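Local coordinates for phosphonopyruvate hydrolase (Variovorax sp., PDB 2HJP), which hydrolyses phosphonopyruvate to pyruvate and phosphate, cleaving its phosphorus–carbon bond with the help of a divalent metal ion such as magnesium, at the interface of chains A and B. Sequence-based numbering; all coordinates share one arbitrary frame. Chains: chain A/B, Phosphonopyruvate hydrolase.

Contact 1: the interface of chains A and B. Residues chain A 20, 34-36, 234; chain B 250, 253-254.
Helix 237-256 of chain B, which follows the last barrel strand of this PEP mutase/isocitrate lyase-type alpha/beta barrel, lies against chain A where the chain leaves helix 25-34 and passes through the loop residues A:Gly35 and A:Phe36. B:Phe250, B:Ile253 and B:Arg254, spaced along one side of the helix, supply its contact surface. The ring of A:Phe36 sits at the centre. Its leading atom CZ meets the branch methyl CG2 of B:Ile253 at 3.5 Å, with B:Ile253 CB in the ring plane at the edge. One face of the same ring takes B:Arg254 CG, 3.9 Å above the plane and displaced towards the rim; the opposite face is backed within chain A by CB of A:Met20. The phenyl is thus held between B:Arg254 of the partner and A:Met20 of its own chain, itself a contact residue. B:Ile253 points CG2 at the ring because this methyl is anti to the backbone N, while CG1 (chi1 -74°) lies beside that N. A:Met20, from strand 17-21, bends at chi2 and chi3 and brings CG to within 3.4 Å of B:Phe250 CE1, the two side chains meeting at a slant. Behind that ring, B:Phe250 CB touches A:Ala34 CB at 3.5 Å. The polar link is made beside A:Phe36, where B:Arg254 NE gives a weak hydrogen bond of 3.0 Å to A:Gly35 O. This oxygen lies above the guanidinium plane, towards its rim, in keeping with the bent angle of 134° at H. The patch exemplifies the exchange of C-terminal helices between paired barrels typical of the superfamily and, with its two-fold twin, joins two subunits of the homodimer, probably also within the tetramer.

Contact 2: the interface of chains A and B. Residues chain A 44, 47-48, 54; chain B 269, 272-273, 276.
Apolar packing joins helix 43-49 of chain A, which carries the substrate-binding A:Phe44, to helix 269-275 of chain B and the residue just beyond it, B:Gln276. The phenyl of A:Phe44 reaches towards the partner with CG anti to the backbone N (chi1 176°), and its outer atoms do the touching. B:Ile273 comes to the edge of the ring, in its plane, with CG1 3.8 Å from CE1; the two side chains cross nearly perpendicularly. The carboxylate oxygen OD1 of A:Asp54 also lies in the plane at the ring's edge. B:Val269 adds CG1 beside CZ, and the branch methyl CG2 of B:Ile272 also borders CZ, at 3.9 Å. That methyl serves a second neighbour, since it presses on A:Ala48 CB at 3.5 Å, a snug fit for two methyl groups. In B:Ile272 the branch CG1 is kept beside the backbone N, which delivers CG2 between phenylalanine and alanine.

Amide contacts form a second group. B:Gln276 extends beyond CG and lays its aliphatic part along A:Ala48, with CG 3.5 Å from A:Ala48 CA. Its amide plane stands 77° from the A:Phe44 ring plane, and OE1 lies near ring atom CE1. The amide nitrogen NE2 faces A:Ser47 OG at 3.2 Å, close to the backbone N of A:Ala48. Within chain A, A:Ser47 OG donates to A:Phe44 O at 3.0 Å, approaching from above the carbonyl plane, so the hydroxyl is fixed on the carbonyl of the residue three places back in helix 43-49.

Water provides the third kind of link, and brings the partner subunit close to A:Asp54, inferred to be the catalytic nucleophile. The connection runs to its backbone and not to its carboxylate: water 1 lies 3.0 Å from A:Asp54 N in a nearly straight bond (170° at H), and it bonds B:Gln276 OE1 at 2.5 Å, a short distance, bridging the subunits at a bent angle.

Contact 1: the interface of chains A and B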
ATOM      1  N   MET A  20       9.223 -22.386  -9.284  1.00 16.81           N
ATOM      2  CA  MET A  20      10.321 -21.877  -8.400  1.00 15.99           C
ATOM      3  C   MET A  20       9.895 -20.664  -7.563  1.00 16.77           C
ATOM      4  O   MET A  20       9.221 -19.696  -8.038  1.00 16.90           O
ATOM      5  CB  MET A  20      11.523 -21.460  -9.275  1.00 14.36           C
ATOM      6  CG  MET A  20      12.680 -20.740  -8.510  1.00 16.67           C
ATOM      7  SD  MET A  20      13.293 -21.746  -7.141  1.00 16.89           S
ATOM      8  CE  MET A  20      14.252 -23.023  -8.055  1.00 16.52           C
ATOM      9  N   ALA A  34      15.298 -19.005 -16.589  1.00 16.99           N
ATOM     10  CA  ALA A  34      16.008 -20.293 -16.343  1.00 18.52           C
ATOM     11  C   ALA A  34      15.179 -21.474 -16.914  1.00 18.69           C
ATOM     12  O   ALA A  34      15.707 -22.544 -17.097  1.00 19.11           O
ATOM     13  CB  ALA A  34      16.271 -20.494 -14.871  1.00 17.12           C
ATOM     14  N   GLY A  35      13.893 -21.248 -17.208  1.00 17.87           N
ATOM     15  CA  GLY A  35      13.080 -22.280 -17.809  1.00 17.96           C
ATOM     16  C   GLY A  35      12.090 -22.961 -16.896  1.00 18.41           C
ATOM     17  O   GLY A  35      11.561 -23.994 -17.284  1.00 17.08           O
ATOM     18  N   PHE A  36      11.844 -22.441 -15.676  1.00 17.28           N
ATOM     19  CA  PHE A  36      10.861 -23.127 -14.839  1.00 15.23           C
ATOM     20  C   PHE A  36       9.485 -22.898 -15.442  1.00 17.17           C
ATOM     21  O   PHE A  36       9.259 -21.922 -16.155  1.00 17.90           O
ATOM     22  CB  PHE A  36      10.921 -22.623 -13.377  1.00 18.16           C
ATOM     23  CG  PHE A  36      12.129 -23.084 -12.656  1.00 16.22           C
ATOM     24  CD1 PHE A  36      12.181 -24.383 -12.125  1.00 15.64           C
ATOM     25  CD2 PHE A  36      13.240 -22.251 -12.563  1.00 19.06           C
ATOM     26  CE1 PHE A  36      13.309 -24.852 -11.501  1.00 18.62           C
ATOM     27  CE2 PHE A  36      14.423 -22.702 -11.935  1.00 20.31           C
ATOM     28  CZ  PHE A  36      14.460 -24.024 -11.388  1.00 15.96           C
ATOM     29  N   TYR A 234       9.876 -25.678  -5.825  1.00 15.21           N
ATOM     30  CA  TYR A 234      11.155 -25.397  -5.129  1.00 14.86           C
ATOM     31  C   TYR A 234      10.776 -24.272  -4.194  1.00 15.32           C
ATOM     32  O   TYR A 234      10.609 -23.098  -4.576  1.00 16.66           O
ATOM     33  CB  TYR A 234      12.194 -25.095  -6.169  1.00 15.04           C
ATOM     34  CG  TYR A 234      12.460 -26.382  -6.952  1.00 15.11           C
ATOM     35  CD1 TYR A 234      12.986 -27.493  -6.318  1.00 18.14           C
ATOM     36  CD2 TYR A 234      12.142 -26.476  -8.309  1.00 16.96           C
ATOM     37  CE1 TYR A 234      13.203 -28.701  -7.025  1.00 19.04           C
ATOM     38  CE2 TYR A 234      12.350 -27.674  -9.049  1.00 18.29           C
ATOM     39  CZ  TYR A 234      12.883 -28.777  -8.372  1.00 20.17           C
ATOM     40  OH  TYR A 234      13.068 -29.944  -9.055  1.00 20.37           O
TER
ATOM     41  N   PHE B 250      19.538 -21.094 -10.221  1.00 15.16           N
ATOM     42  CA  PHE B 250      18.428 -21.479 -11.082  1.00 17.98           C
ATOM     43  C   PHE B 250      18.944 -22.296 -12.258  1.00 18.29           C
ATOM     44  O   PHE B 250      18.330 -23.317 -12.644  1.00 17.96           O
ATOM     45  CB  PHE B 250      17.670 -20.259 -11.628  1.00 15.92           C
ATOM     46  CG  PHE B 250      16.788 -19.521 -10.596  1.00 15.46           C
ATOM     47  CD1 PHE B 250      16.646 -19.987  -9.294  1.00 14.75           C
ATOM     48  CD2 PHE B 250      16.055 -18.367 -10.985  1.00 14.87           C
ATOM     49  CE1 PHE B 250      15.791 -19.335  -8.338  1.00 14.93           C
ATOM     50  CE2 PHE B 250      15.167 -17.678 -10.022  1.00 15.16           C
ATOM     51  CZ  PHE B 250      15.052 -18.169  -8.707  1.00 14.35           C
ATOM     52  N   ILE B 253      19.891 -25.805 -11.019  1.00 18.86           N
ATOM     53  CA  ILE B 253      18.728 -26.637 -10.709  1.00 18.26           C
ATOM     54  C   ILE B 253      18.125 -27.174 -12.004  1.00 19.04           C
ATOM     55  O   ILE B 253      17.747 -28.319 -12.081  1.00 17.30           O
ATOM     56  CB  ILE B 253      17.670 -25.820  -9.862  1.00 17.70           C
ATOM     57  CG1 ILE B 253      18.176 -25.639  -8.411  1.00 22.21           C
ATOM     58  CG2 ILE B 253      16.316 -26.559  -9.783  1.00 16.53           C
ATOM     59  CD1 ILE B 253      19.602 -25.175  -8.184  1.00 33.35           C
ATOM     60  N   ARG B 254      18.088 -26.344 -13.038  1.00 19.95           N
ATOM     61  CA  ARG B 254      17.512 -26.770 -14.311  1.00 22.91           C
ATOM     62  C   ARG B 254      18.419 -27.776 -15.068  1.00 25.25           C
ATOM     63  O   ARG B 254      17.914 -28.699 -15.710  1.00 24.09           O
ATOM     64  CB  ARG B 254      17.132 -25.521 -15.131  1.00 23.34           C
ATOM     65  CG  ARG B 254      15.565 -25.269 -14.891  0.50 25.54           C
ATOM     66  CD  ARG B 254      14.746 -26.356 -15.540  0.50 27.27           C
ATOM     67  NE  ARG B 254      13.934 -25.763 -16.618  0.50 29.95           N
ATOM     68  CZ  ARG B 254      13.883 -26.170 -17.894  0.50 29.08           C
ATOM     69  NH1 ARG B 254      14.489 -25.502 -18.879  0.50 28.17           N
ATOM     70  NH2 ARG B 254      13.193 -27.270 -18.187  0.50 30.35           N
TER

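Contact 2: the interface of chains A and B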
ATOM      1  N   PHE A  44       6.955 -17.924   2.759  1.00 17.68           N
ATOM      2  CA  PHE A  44       8.164 -18.069   3.538  1.00 15.39           C
ATOM      3  C   PHE A  44       9.223 -17.108   2.952  1.00 16.18           C
ATOM      4  O   PHE A  44       9.910 -16.338   3.689  1.00 16.88           O
ATOM      5  CB  PHE A  44       8.680 -19.535   3.433  1.00 15.14           C
ATOM      6  CG  PHE A  44      10.005 -19.740   4.147  1.00 16.41           C
ATOM      7  CD1 PHE A  44      10.033 -19.916   5.522  1.00 17.42           C
ATOM      8  CD2 PHE A  44      11.203 -19.660   3.447  1.00 15.42           C
ATOM      9  CE1 PHE A  44      11.282 -20.008   6.205  1.00 17.15           C
ATOM     10  CE2 PHE A  44      12.415 -19.752   4.098  1.00 17.28           C
ATOM     11  CZ  PHE A  44      12.443 -19.928   5.509  1.00 16.50           C
ATOM     12  N   SER A  47       8.168 -13.350   3.577  1.00 12.55           N
ATOM     13  CA  SER A  47       8.369 -12.948   4.973  1.00 13.42           C
ATOM     14  C   SER A  47       9.880 -12.964   5.292  1.00 13.28           C
ATOM     15  O   SER A  47      10.372 -12.126   6.020  1.00 14.33           O
ATOM     16  CB  SER A  47       7.567 -13.871   5.955  1.00 14.86           C
ATOM     17  OG  SER A  47       8.063 -15.180   5.755  1.00 17.87           O
ATOM     18  N   ALA A  48      10.630 -13.922   4.762  1.00 14.76           N
ATOM     19  CA  ALA A  48      12.070 -13.950   5.060  1.00 13.17           C
ATOM     20  C   ALA A  48      12.712 -12.666   4.519  1.00 13.80           C
ATOM     21  O   ALA A  48      13.588 -12.059   5.173  1.00 13.22           O
ATOM     22  CB  ALA A  48      12.735 -15.208   4.433  1.00 11.33           C
ATOM     23  N   ASP A  54       7.652 -16.635   9.272  1.00 19.49           N
ATOM     24  CA  ASP A  54       6.580 -17.119   8.393  1.00 21.16           C
ATOM     25  C   ASP A  54       5.484 -17.681   9.365  1.00 23.69           C
ATOM     26  O   ASP A  54       5.316 -18.884   9.453  1.00 25.45           O
ATOM     27  CB  ASP A  54       7.152 -18.226   7.480  1.00 19.90           C
ATOM     28  CG  ASP A  54       6.120 -18.780   6.485  1.00 21.60           C
ATOM     29  OD1 ASP A  54       6.285 -19.952   6.029  1.00 22.22           O
ATOM     30  OD2 ASP A  54       5.156 -18.044   6.170  1.00 20.45           O
TER
ATOM     31  N   VAL B 269      17.804 -23.729   5.566  1.00 19.64           N
ATOM     32  CA  VAL B 269      16.527 -23.127   5.923  1.00 19.47           C
ATOM     33  C   VAL B 269      16.619 -22.628   7.351  1.00 20.46           C
ATOM     34  O   VAL B 269      16.128 -21.536   7.688  1.00 19.48           O
ATOM     35  CB  VAL B 269      15.390 -24.127   5.807  1.00 21.34           C
ATOM     36  CG1 VAL B 269      14.038 -23.504   6.309  1.00 19.74           C
ATOM     37  CG2 VAL B 269      15.281 -24.559   4.395  1.00 19.69           C
ATOM     38  N   ILE B 272      17.978 -19.113   7.528  1.00 18.50           N
ATOM     39  CA  ILE B 272      17.022 -18.047   7.160  1.00 17.44           C
ATOM     40  C   ILE B 272      16.026 -17.843   8.323  1.00 18.04           C
ATOM     41  O   ILE B 272      15.657 -16.682   8.678  1.00 17.13           O
ATOM     42  CB  ILE B 272      16.237 -18.449   5.890  1.00 21.17           C
ATOM     43  CG1 ILE B 272      17.228 -18.834   4.795  1.00 18.64           C
ATOM     44  CG2 ILE B 272      15.321 -17.274   5.448  1.00 17.47           C
ATOM     45  CD1 ILE B 272      16.610 -19.538   3.591  1.00 33.31           C
ATOM     46  N   ILE B 273      15.559 -18.938   8.922  1.00 15.96           N
ATOM     47  CA  ILE B 273      14.618 -18.765  10.016  1.00 18.60           C
ATOM     48  C   ILE B 273      15.228 -17.913  11.171  1.00 17.76           C
ATOM     49  O   ILE B 273      14.521 -17.140  11.844  1.00 17.51           O
ATOM     50  CB  ILE B 273      14.126 -20.179  10.530  1.00 19.39           C
ATOM     51  CG1 ILE B 273      13.181 -20.767   9.456  1.00 19.75           C
ATOM     52  CG2 ILE B 273      13.290 -20.059  11.825  1.00 19.86           C
ATOM     53  CD1 ILE B 273      12.933 -22.271   9.569  1.00 23.27           C
ATOM     54  N   GLN B 276      15.181 -14.340  10.296  1.00 21.40           N
ATOM     55  CA  GLN B 276      13.823 -13.841  10.406  1.00 21.46           C
ATOM     56  C   GLN B 276      13.407 -13.431  11.829  1.00 21.06           C
ATOM     57  O   GLN B 276      12.317 -12.939  12.030  1.00 20.49           O
ATOM     58  CB  GLN B 276      12.852 -14.922   9.907  1.00 21.20           C
ATOM     59  CG  GLN B 276      12.709 -15.014   8.372  1.00 17.65           C
ATOM     60  CD  GLN B 276      11.869 -16.258   8.011  1.00 21.36           C
ATOM     61  OE1 GLN B 276      12.203 -17.398   8.427  1.00 21.40           O
ATOM     62  NE2 GLN B 276      10.771 -16.052   7.276  1.00 18.13           N
TER
HETATM   63  O   HOH W   1      10.174 -18.264   9.616  1.00 21.17           O

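The C-alpha centres of contact 1 and contact 2 lie about 20 Å apart, and no residue belongs to both. Each joins chain A to a C-terminal helical segment of chain B, helix 237-256 in contact 1 and helix 269-275 in contact 2, so consecutive helices of one subunit grip separate parts of the other. Contact 1 is centred about 20 Å from A:Asp54 and appears mainly structural, whereas contact 2 includes that residue and a substrate-binding phenylalanine. Dimerisation may therefore help to shape the surroundings of the active site, and two-fold symmetry gives both subunits the same support.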